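Local atomic coordinates of cytochrome c6 (Synechococcus sp., PDB entry 4EIE), a protein that binds a covalently attached heme c and probably carries electrons in photosynthetic electron transport. Residues Gln5-Phe10 against Ala72-Val77. Residues are numbered along the deposited sequence; the frame is centred on the assembly and turned at random. Where two conformers were deposited one is given.
With NA (sodium ion), chain H.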
loop_
_atom_site.group_PDB
_atom_site.type_symbol
_atom_site.label_atom_id
_atom_site.label_comp_id
_atom_site.label_asym_id
_atom_site.label_seq_id
_atom_site.Cartn_x
_atom_site.Cartn_y
_atom_site.Cartn_z
ATOM N N GLN A 5 4.827 -12.926 3.964
ATOM C CA GLN A 5 5.136 -12.521 2.586
ATOM C C GLN A 5 4.719 -11.102 2.353
ATOM O O GLN A 5 5.439 -10.363 1.739
ATOM C CB GLN A 5 4.429 -13.359 1.539
ATOM C CG GLN A 5 4.994 -13.171 0.193
ATOM C CD GLN A 5 4.099 -13.674 -0.873
ATOM O OE1 GLN A 5 2.975 -14.085 -0.597
ATOM N NE2 GLN A 5 4.571 -13.637 -2.109
ATOM N N GLY A 6 3.542 -10.701 2.810
ATOM C CA GLY A 6 3.094 -9.314 2.554
ATOM C C GLY A 6 4.012 -8.306 3.151
ATOM O O GLY A 6 4.340 -7.300 2.514
ATOM N N ALA A 7 4.471 -8.547 4.378
ATOM C CA ALA A 7 5.432 -7.658 5.025
ATOM C C ALA A 7 6.754 -7.604 4.266
ATOM O O ALA A 7 7.367 -6.562 4.150
ATOM C CB ALA A 7 5.638 -8.056 6.476
ATOM N N GLN A 8 7.234 -8.779 3.823
ATOM C CA GLN A 8 8.470 -8.834 3.081
ATOM C C GLN A 8 8.390 -8.046 1.760
ATOM O O GLN A 8 9.304 -7.310 1.395
ATOM C CB GLN A 8 8.862 -10.286 2.810
ATOM C CG GLN A 8 9.207 -11.081 4.046
ATOM C CD GLN A 8 10.398 -10.528 4.776
ATOM O OE1 GLN A 8 11.430 -10.220 4.173
ATOM N NE2 GLN A 8 10.251 -10.347 6.078
ATOM N N ILE A 9 7.267 -8.209 1.059
ATOM C CA ILE A 9 7.076 -7.487 -0.174
ATOM C C ILE A 9 7.065 -5.988 0.107
ATOM O O ILE A 9 7.653 -5.183 -0.603
ATOM C CB ILE A 9 5.754 -7.937 -0.842
ATOM C CG1 ILE A 9 5.836 -9.378 -1.308
ATOM C CG2 ILE A 9 5.393 -7.015 -2.031
ATOM C CD1 ILE A 9 4.485 -10.028 -1.465
ATOM N N PHE A 10 6.360 -5.603 1.181
ATOM C CA PHE A 10 6.279 -4.212 1.571
ATOM C C PHE A 10 7.672 -3.650 1.838
ATOM O O PHE A 10 8.027 -2.576 1.361
ATOM C CB PHE A 10 5.375 -4.038 2.811
ATOM C CG PHE A 10 5.100 -2.593 3.120
ATOM C CD1 PHE A 10 4.002 -1.950 2.513
ATOM C CD2 PHE A 10 5.894 -1.874 3.955
ATOM C CE1 PHE A 10 3.758 -0.606 2.772
ATOM C CE2 PHE A 10 5.622 -0.538 4.218
ATOM C CZ PHE A 10 4.587 0.068 3.627
ATOM N N ALA A 72 -0.963 -10.106 -1.509
ATOM C CA ALA A 72 -0.385 -10.252 -0.214
ATOM C C ALA A 72 0.010 -8.902 0.408
ATOM O O ALA A 72 -0.247 -8.650 1.578
ATOM C CB ALA A 72 0.828 -11.173 -0.267
ATOM N N VAL A 73 0.652 -8.046 -0.376
ATOM C CA VAL A 73 1.066 -6.755 0.174
ATOM C C VAL A 73 -0.182 -5.889 0.475
ATOM O O VAL A 73 -0.174 -5.102 1.411
ATOM C CB VAL A 73 2.086 -6.054 -0.710
ATOM C CG1 VAL A 73 1.492 -5.450 -1.999
ATOM C CG2 VAL A 73 2.810 -4.979 0.087
ATOM N N SER A 74 -1.231 -6.040 -0.320
ATOM C CA SER A 74 -2.430 -5.280 -0.109
ATOM C C SER A 74 -3.108 -5.663 1.193
ATOM O O SER A 74 -3.589 -4.804 1.922
ATOM C CB SER A 74 -3.381 -5.410 -1.298
ATOM O OG SER A 74 -2.810 -4.824 -2.468
ATOM N N GLN A 75 -3.161 -6.957 1.478
ATOM C CA GLN A 75 -3.676 -7.424 2.757
ATOM C C GLN A 75 -2.823 -6.891 3.894
ATOM O O GLN A 75 -3.353 -6.426 4.923
ATOM C CB GLN A 75 -3.716 -8.938 2.786
ATOM C CG GLN A 75 -4.089 -9.532 4.146
ATOM C CD GLN A 75 -5.473 -9.118 4.605
ATOM O OE1 GLN A 75 -6.449 -9.252 3.872
ATOM N NE2 GLN A 75 -5.566 -8.688 5.868
ATOM N N TYR A 76 -1.501 -6.925 3.764
ATOM C CA TYR A 76 -0.631 -6.389 4.826
ATOM C C TYR A 76 -0.941 -4.925 5.086
ATOM O O TYR A 76 -1.108 -4.495 6.225
ATOM C CB TYR A 76 0.825 -6.590 4.417
ATOM C CG TYR A 76 1.787 -5.943 5.362
ATOM C CD1 TYR A 76 2.036 -6.524 6.626
ATOM C CD2 TYR A 76 2.490 -4.812 5.021
ATOM C CE1 TYR A 76 2.939 -5.950 7.514
ATOM C CE2 TYR A 76 3.382 -4.202 5.948
ATOM C CZ TYR A 76 3.593 -4.825 7.145
ATOM O OH TYR A 76 4.481 -4.270 8.037
ATOM N N VAL A 77 -1.020 -4.129 4.020
ATOM C CA VAL A 77 -1.319 -2.730 4.174
ATOM C C VAL A 77 -2.673 -2.492 4.792
ATOM O O VAL A 77 -2.840 -1.615 5.648
ATOM C CB VAL A 77 -1.170 -1.998 2.830
ATOM C CG1 VAL A 77 -1.722 -0.574 2.874
ATOM C CG2 VAL A 77 0.286 -1.961 2.433
HETATM NA NA NA H . 12.715 -8.242 4.399
HETATM O O HOH W 1 11.979 -7.859 2.016
#
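Tyr76 lies over the backbone of Gly6 and Ala7, where residues 72-77 of helix 67-82 cross residues 5-10 of helix 5-13 at close to a right angle. Its CB rests 3.8 Å from Gly6 C. With CG anti to the backbone N (chi1 174°), the ring reaches across the first helix. CG and CD1 then meet Ala7 N, CE1 touches Ala7 CB at 3.6 Å, and CZ, at the far end of the ring, still lies near Ala7 CB and CA. Ala7 CA sits over the ring centre as a CH-pi contact, 3.8 Å from the centroid. On the other side of the ring's long axis, CD2 and CE2 pack against CB and CG of Phe10, the two ring planes inclined at 54°. Replacing Tyr76 by an alanine is likely to open a gap over Ala7 and to strip this flank of Phe10 of its tyrosine neighbour.

Glycine suits position 6 because a methyl there would collide with Ala72 O and Tyr76 CB. Its absence lets Gly6 CA come within 4.0 Å of Val73 CA and make a CA-H...O contact with Ala72 O. Ala72, whose side chain is a single methyl, offers its CB to Ile9 CD1. Val73 enters the crossing with CB against Ile9 CG2 (3.7 Å) and with its CG2 methyl beside Gly6 O and at the edge of the Phe10 ring. Val77 CG2 touches CD1 and CE1 of that ring, 3.7 Å from each.

Perpendicular packing of the N- and C-terminal helices, with a glycine and an aromatic residue at the crossing, is a hallmark of the cytochrome c fold. Here it adjoins the heme: Val77 touches the heme c, and Phe10 lies beside Cys14, one of the two cysteines bonded to the heme, and His18, an axial ligand of the iron. Trp85 also meets the Phe10 ring, and helix 44-53 packs against helix 67-82 at Ser74 and Gln75.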